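Local coordinates for protein 3-methylornithine synthase (Methanosarcina barkeri, PDB 3T7V) that converts L-lysine to (3R)-3-methyl-D-ornithine by a radical mechanism that uses a [4Fe-4S] cluster and S-adenosylmethionine, a step in pyrrolysine biosynthesis, at residues K97-T102 against I300-S305; V310-R315 against R320-K325. All blocks are in the same frame, centred on the assembly; numbering follows the deposited sequence.

How the contacts relate
Both contacts involve the chain that runs from strand 296-300 to helix 324-334. Contact 1 packs its first residues against helix 93-103 on the outer side of the barrel, whereas contact 2 ties its later part to the entry of helix 324-334, beside the active site. Their centres are about 13 Å apart. Residues 300-305 and 320-325 meet directly: Leu301 N lies 2.9 Å from Arg322 O, a probable hydrogen bond, and the Leu301 side chain rests on Arg320. Contact 2 includes Val310, which touches S-adenosylmethionine and the bound 5-amino-D-isoleucine; in contact 1, the side chain of Pro302 is about 10 Å from the bound 5-amino-D-isoleucine.

Contact 1: residues K97-T102 against I300-S305; sequences KETCKT and ILPPDS
Thr99 and Thr102, one turn apart on helix 93-103, meet the rings of Pro302 and Pro303. From CB of Thr102 the side chain forks, and OG1 is the branch that makes the contact. It sits between the backbone N and the carbonyl carbon (chi1 66°), a rotation that returns it to the helix backbone, where Thr102 OG1 donates to Thr99 O over 2.7 Å, in the carbonyl plane and on a lone pair. Thr99 O also accepts from Thr102 N, so the two donors of one residue share it. Thr102 OG1 in addition receives a hydrogen bond from a water at 2.8 Å, and the same water donates to Pro303 O at 2.7 Å, bridging helix and loop. Thr102 OG1 also lies 3.9 Å from Pro303 CD and 4.0 Å from Pro302 CB. Replacing Thr102 with a valine would probably leave this water without its helix-side acceptor and Thr99 O with one donor fewer. The Pro303 ring also abuts the helix backbone, CG lying 3.6 Å from Thr102 O. One turn earlier, Thr99 turns its methyl to the loop: CG2 packs 3.6 Å from Pro302 CG, while OG1 bonds back to Glu95 O. Leu103 adds a further side chain against both prolines. This is outer-layer packing of a TIM-barrel-type radical SAM fold, in which a peripheral helix rests on the loop leaving strand 296-300.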
loop_
_atom_site.group_PDB
_atom_site.type_symbol
_atom_site.label_atom_id
_atom_site.label_comp_id
_atom_site.label_asym_id
_atom_site.label_seq_id
_atom_site.Cartn_x
_atom_site.Cartn_y
_atom_site.Cartn_z
ATOM N N LYS A 97 16.454 2.369 -16.240
ATOM C CA LYS A 97 16.577 1.237 -17.149
ATOM C C LYS A 97 17.404 0.100 -16.513
ATOM O O LYS A 97 17.009 -1.080 -16.630
ATOM C CB LYS A 97 17.217 1.682 -18.494
ATOM C CG LYS A 97 16.217 2.437 -19.347
ATOM C CD LYS A 97 16.872 2.861 -20.640
ATOM C CE LYS A 97 15.876 3.650 -21.489
ATOM N NZ LYS A 97 16.557 4.367 -22.581
ATOM N N GLU A 98 18.463 0.433 -15.763
ATOM C CA GLU A 98 19.216 -0.604 -15.107
ATOM C C GLU A 98 18.368 -1.298 -14.069
ATOM O O GLU A 98 18.407 -2.540 -13.956
ATOM C CB GLU A 98 20.474 -0.002 -14.533
ATOM C CG GLU A 98 21.301 -0.962 -13.653
ATOM C CD GLU A 98 21.899 -2.123 -14.454
ATOM O OE1 GLU A 98 22.505 -1.792 -15.513
ATOM O OE2 GLU A 98 21.787 -3.337 -14.018
ATOM N N THR A 99 17.547 -0.554 -13.350
ATOM C CA THR A 99 16.668 -1.180 -12.329
ATOM C C THR A 99 15.702 -2.114 -13.049
ATOM O O THR A 99 15.510 -3.312 -12.613
ATOM C CB THR A 99 15.883 -0.106 -11.578
ATOM O OG1 THR A 99 16.843 0.702 -10.874
ATOM C CG2 THR A 99 14.981 -0.740 -10.563
ATOM N N CYS A 100 15.125 -1.654 -14.139
ATOM C CA CYS A 100 14.172 -2.502 -14.874
ATOM C C CYS A 100 14.850 -3.829 -15.316
ATOM O O CYS A 100 14.206 -4.897 -15.282
ATOM C CB CYS A 100 13.637 -1.839 -16.136
ATOM S SG CYS A 100 12.429 -0.568 -15.714
ATOM N N LYS A 101 16.107 -3.769 -15.768
ATOM C CA LYS A 101 16.768 -4.997 -16.279
ATOM C C LYS A 101 16.803 -6.035 -15.152
ATOM O O LYS A 101 16.684 -7.248 -15.425
ATOM C CB LYS A 101 18.156 -4.694 -16.772
ATOM C CG LYS A 101 18.049 -3.991 -18.118
ATOM C CD LYS A 101 19.428 -3.778 -18.771
ATOM C CE LYS A 101 19.430 -2.690 -19.841
ATOM N NZ LYS A 101 20.849 -2.588 -20.378
ATOM N N THR A 102 16.933 -5.595 -13.891
ATOM C CA THR A 102 17.085 -6.539 -12.826
ATOM C C THR A 102 15.743 -7.161 -12.444
ATOM O O THR A 102 15.715 -8.128 -11.705
ATOM C CB THR A 102 17.739 -5.907 -11.534
ATOM O OG1 THR A 102 16.875 -4.932 -10.940
ATOM C CG2 THR A 102 19.010 -5.212 -11.851
ATOM N N ILE A 300 8.652 -4.838 -1.833
ATOM C CA ILE A 300 9.761 -5.715 -2.229
ATOM C C ILE A 300 10.664 -4.836 -3.086
ATOM O O ILE A 300 10.215 -4.182 -4.009
ATOM C CB ILE A 300 9.243 -6.905 -3.056
ATOM C CG1 ILE A 300 8.131 -7.643 -2.271
ATOM C CG2 ILE A 300 10.441 -7.790 -3.389
ATOM C CD1 ILE A 300 7.542 -8.792 -3.095
ATOM N N LEU A 301 11.954 -4.822 -2.816
ATOM C CA LEU A 301 12.837 -3.993 -3.627
ATOM C C LEU A 301 13.490 -4.773 -4.730
ATOM O O LEU A 301 13.673 -6.005 -4.625
ATOM C CB LEU A 301 13.939 -3.414 -2.741
ATOM C CG LEU A 301 13.389 -2.463 -1.653
ATOM C CD1 LEU A 301 14.485 -1.921 -0.729
ATOM C CD2 LEU A 301 12.653 -1.243 -2.200
ATOM N N PRO A 302 13.861 -4.059 -5.824
ATOM C CA PRO A 302 14.648 -4.650 -6.887
ATOM C C PRO A 302 15.922 -5.307 -6.272
ATOM O O PRO A 302 16.422 -4.842 -5.207
ATOM C CB PRO A 302 15.028 -3.399 -7.712
ATOM C CG PRO A 302 13.889 -2.454 -7.557
ATOM C CD PRO A 302 13.646 -2.626 -6.046
ATOM N N PRO A 303 16.421 -6.394 -6.923
ATOM C CA PRO A 303 17.630 -7.126 -6.500
ATOM C C PRO A 303 18.830 -6.160 -6.362
ATOM O O PRO A 303 19.110 -5.412 -7.302
ATOM C CB PRO A 303 17.855 -8.126 -7.641
ATOM C CG PRO A 303 16.514 -8.413 -8.212
ATOM C CD PRO A 303 15.692 -7.119 -7.995
ATOM N N ASP A 304 19.540 -6.233 -5.229
ATOM C CA ASP A 304 20.484 -5.207 -4.757
ATOM C C ASP A 304 19.634 -4.074 -4.275
ATOM O O ASP A 304 18.984 -4.157 -3.241
ATOM C CB ASP A 304 21.440 -4.715 -5.858
ATOM C CG ASP A 304 21.556 -3.177 -5.897
ATOM O OD1 ASP A 304 22.054 -2.604 -4.898
ATOM O OD2 ASP A 304 21.219 -2.570 -6.942
ATOM N N SER A 305 19.637 -3.032 -5.076
ATOM C CA SER A 305 18.988 -1.826 -4.822
ATOM C C SER A 305 19.454 -1.080 -3.559
ATOM O O SER A 305 19.467 -1.604 -2.446
ATOM C CB SER A 305 17.478 -2.062 -4.839
ATOM O OG SER A 305 16.905 -0.886 -5.211
HETATM O O HOH W 1 17.534 -0.946 -7.902
HETATM O O HOH W 2 18.248 -3.461 -9.010
#

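Contact 2: residues V310-R315 against R320-K325; sequences VANYDR and RDRDIK. With SAM (S-adenosylmethionine), chain C.
Val310 and Ala311 line the S-adenosylmethionine pocket, Val310 also the site of the bound 5-amino-D-isoleucine, and a buried salt bridge fastens their segment, 310-315, to residues 320-325. Val310 CG1 approaches the adenine at 3.3 Å from SAM C8, and Ala311 CB lies beside the same base, 3.8 Å from SAM N1. Behind them, Asp314 and Arg322 come from opposite directions and pair side-on. Arg322 NE donates to Asp314 OD2 over 2.8 Å in a nearly straight bond (176°), and its NH2 donates to Asp314 OD1 over 2.9 Å. Both oxygens are met on the syn side, somewhat out of the carboxylate plane, which is turned 26° from the guanidinium. The bend of Arg322 at chi2 (-91°) brings its head round to this carboxylate. Two such bonds should hold both flat groups against rotation, and the guanidinium has further partners: NH2 forms a salt bridge with Asp279 and NH1 bonds to Ser299 O. Arg320 lays its aliphatic stem across Asp314, with CD 3.3 Å from Asp314 OD2, while its NH1 bonds to Leu307 O. One water links Arg320 NH1 to Asp314 OD1; another accepts from the backbone N-H of Asp321, donates to Asp314 OD2 and lies 2.7 Å from Tyr313 OH. The Tyr313 ring carries Asp314 CB over one face, offset toward the rim. Residues 310-315 lie over the start of helix 278-291, where the Asp279 carboxylate accepts from the backbone N of Val310, Ala311 and Asn312, while Val310 reaches Phe64 and Tyr66 of strand 58-68 and residues 320-325 lead into helix 324-334.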
loop_
_atom_site.group_PDB
_atom_site.type_symbol
_atom_site.label_atom_id
_atom_site.label_comp_id
_atom_site.label_asym_id
_atom_site.label_seq_id
_atom_site.Cartn_x
_atom_site.Cartn_y
_atom_site.Cartn_z
ATOM N N VAL A 310 9.359 3.742 2.216
ATOM C CA VAL A 310 8.768 5.033 2.713
ATOM C C VAL A 310 8.844 5.113 4.231
ATOM O O VAL A 310 9.327 6.155 4.763
ATOM C CB VAL A 310 7.280 5.212 2.251
ATOM C CG1 VAL A 310 6.760 6.565 2.771
ATOM C CG2 VAL A 310 7.262 5.154 0.708
ATOM N N ALA A 311 8.418 4.069 4.913
ATOM C CA ALA A 311 8.511 4.029 6.385
ATOM C C ALA A 311 9.894 3.553 6.818
ATOM O O ALA A 311 10.396 3.960 7.892
ATOM C CB ALA A 311 7.393 3.177 6.946
ATOM N N ASN A 312 10.507 2.635 6.029
ATOM C CA ASN A 312 11.934 2.273 6.254
ATOM C C ASN A 312 12.176 1.733 7.680
ATOM O O ASN A 312 13.036 2.237 8.376
ATOM C CB ASN A 312 12.915 3.432 5.886
ATOM C CG ASN A 312 12.838 3.796 4.435
ATOM O OD1 ASN A 312 12.448 4.940 4.092
ATOM N ND2 ASN A 312 13.130 2.862 3.599
ATOM N N TYR A 313 11.440 0.683 8.053
ATOM C CA TYR A 313 11.647 0.090 9.403
ATOM C C TYR A 313 13.092 -0.373 9.593
ATOM O O TYR A 313 13.578 -0.398 10.747
ATOM C CB TYR A 313 10.700 -1.097 9.655
ATOM C CG TYR A 313 11.301 -2.399 9.170
ATOM C CD1 TYR A 313 11.935 -3.265 10.094
ATOM C CD2 TYR A 313 11.300 -2.772 7.811
ATOM C CE1 TYR A 313 12.555 -4.437 9.661
ATOM C CE2 TYR A 313 11.909 -3.942 7.370
ATOM C CZ TYR A 313 12.571 -4.741 8.298
ATOM O OH TYR A 313 13.198 -5.883 7.860
ATOM N N ASP A 314 13.780 -0.717 8.484
ATOM C CA ASP A 314 15.108 -1.266 8.434
ATOM C C ASP A 314 16.206 -0.241 8.146
ATOM O O ASP A 314 17.308 -0.626 7.769
ATOM C CB ASP A 314 15.132 -2.421 7.409
ATOM C CG ASP A 314 14.551 -2.035 6.015
ATOM O OD1 ASP A 314 13.999 -0.894 5.841
ATOM O OD2 ASP A 314 14.556 -2.920 5.148
ATOM N N ARG A 315 15.920 1.044 8.369
ATOM C CA ARG A 315 16.852 2.165 8.097
ATOM C C ARG A 315 18.135 1.983 8.859
ATOM O O ARG A 315 19.194 2.311 8.323
ATOM C CB ARG A 315 16.189 3.513 8.489
ATOM C CG ARG A 315 16.924 4.827 8.123
ATOM C CD ARG A 315 16.104 6.047 8.585
ATOM N NE ARG A 315 15.108 6.443 7.571
ATOM C CZ ARG A 315 15.416 6.809 6.323
ATOM N NH1 ARG A 315 16.683 6.874 5.891
ATOM N NH2 ARG A 315 14.451 7.133 5.479
ATOM N N ARG A 320 19.608 -5.132 4.631
ATOM C CA ARG A 320 18.174 -5.196 4.509
ATOM C C ARG A 320 17.867 -6.535 3.793
ATOM O O ARG A 320 18.728 -7.036 3.070
ATOM C CB ARG A 320 17.695 -4.019 3.651
ATOM C CG ARG A 320 17.936 -2.676 4.300
ATOM C CD ARG A 320 17.147 -1.646 3.462
ATOM N NE ARG A 320 17.670 -1.553 2.097
ATOM C CZ ARG A 320 17.191 -0.749 1.146
ATOM N NH1 ARG A 320 16.189 0.046 1.425
ATOM N NH2 ARG A 320 17.743 -0.731 -0.077
ATOM N N ASP A 321 16.665 -7.092 3.994
ATOM C CA ASP A 321 16.229 -8.385 3.454
ATOM C C ASP A 321 14.832 -8.020 2.877
ATOM O O ASP A 321 13.788 -8.100 3.510
ATOM C CB ASP A 321 16.069 -9.343 4.638
ATOM C CG ASP A 321 15.695 -10.754 4.239
ATOM O OD1 ASP A 321 15.777 -11.055 3.041
ATOM O OD2 ASP A 321 15.338 -11.560 5.151
ATOM N N ARG A 322 14.854 -7.595 1.621
ATOM C CA ARG A 322 13.711 -7.006 0.913
ATOM C C ARG A 322 13.584 -7.643 -0.482
ATOM O O ARG A 322 12.763 -7.138 -1.256
ATOM C CB ARG A 322 13.941 -5.483 0.707
ATOM C CG ARG A 322 14.001 -4.636 1.968
ATOM C CD ARG A 322 12.602 -4.194 2.192
ATOM N NE ARG A 322 12.550 -3.055 3.130
ATOM C CZ ARG A 322 11.666 -2.051 3.078
ATOM N NH1 ARG A 322 10.703 -2.047 2.152
ATOM N NH2 ARG A 322 11.735 -1.075 3.973
ATOM N N ASP A 323 14.271 -8.734 -0.825
ATOM C CA ASP A 323 14.286 -9.133 -2.257
ATOM C C ASP A 323 13.256 -10.234 -2.464
ATOM O O ASP A 323 12.856 -10.960 -1.540
ATOM C CB ASP A 323 15.658 -9.634 -2.645
ATOM C CG ASP A 323 16.072 -10.736 -1.751
ATOM O OD1 ASP A 323 15.874 -11.879 -2.229
ATOM O OD2 ASP A 323 16.489 -10.456 -0.558
ATOM N N ILE A 324 12.808 -10.326 -3.696
ATOM C CA ILE A 324 11.805 -11.324 -4.071
ATOM C C ILE A 324 12.207 -12.782 -3.751
ATOM O O ILE A 324 11.361 -13.552 -3.346
ATOM C CB ILE A 324 11.360 -11.139 -5.532
ATOM C CG1 ILE A 324 10.066 -11.880 -5.774
ATOM C CG2 ILE A 324 12.467 -11.523 -6.476
ATOM C CD1 ILE A 324 9.546 -11.655 -7.214
ATOM N N LYS A 325 13.468 -13.125 -3.939
ATOM C CA LYS A 325 13.854 -14.518 -3.706
ATOM C C LYS A 325 13.667 -14.853 -2.173
ATOM O O LYS A 325 13.208 -15.981 -1.828
ATOM C CB LYS A 325 15.287 -14.750 -4.204
ATOM C CG LYS A 325 15.447 -14.700 -5.718
ATOM C CD LYS A 325 16.944 -15.004 -5.963
ATOM C CE LYS A 325 17.540 -14.469 -7.254
ATOM N NZ LYS A 325 17.311 -15.384 -8.401
HETATM N N SAM C . 3.807 11.133 -2.318
HETATM C CA SAM C . 2.750 10.338 -2.736
HETATM C C SAM C . 1.602 10.292 -1.810
HETATM O O SAM C . 1.671 10.866 -0.704
HETATM O OXT SAM C . 0.525 9.754 -2.247
HETATM C CB SAM C . 3.006 9.008 -2.602
HETATM C CG SAM C . 3.710 8.450 -1.432
HETATM S SD SAM C . 2.765 7.089 -0.622
HETATM C CE SAM C . 3.853 5.716 -0.892
HETATM C "C5'" SAM C . 3.076 7.435 1.096
HETATM C "C4'" SAM C . 2.126 6.940 1.898
HETATM O "O4'" SAM C . 3.251 6.120 2.610
HETATM C "C3'" SAM C . 1.421 7.795 2.631
HETATM O "O3'" SAM C . 0.233 7.582 1.855
HETATM C "C2'" SAM C . 1.364 6.825 3.819
HETATM O "O2'" SAM C . 0.159 5.991 3.844
HETATM C "C1'" SAM C . 2.634 5.958 3.891
HETATM N N9 SAM C . 3.611 6.567 4.866
HETATM C C8 SAM C . 4.348 7.716 4.776
HETATM N N7 SAM C . 5.035 7.882 5.897
HETATM C C5 SAM C . 4.749 6.818 6.722
HETATM C C6 SAM C . 5.120 6.509 8.040
HETATM N N6 SAM C . 5.933 7.282 8.761
HETATM N N1 SAM C . 4.693 5.352 8.567
HETATM C C2 SAM C . 3.847 4.525 7.884
HETATM N N3 SAM C . 3.377 4.849 6.655
HETATM C C4 SAM C . 3.861 5.995 6.079
HETATM O O HOH W 3 14.955 -5.529 5.776
HETATM O O HOH W 4 12.934 -8.378 6.029
HETATM O O HOH W 5 14.971 0.883 3.954
#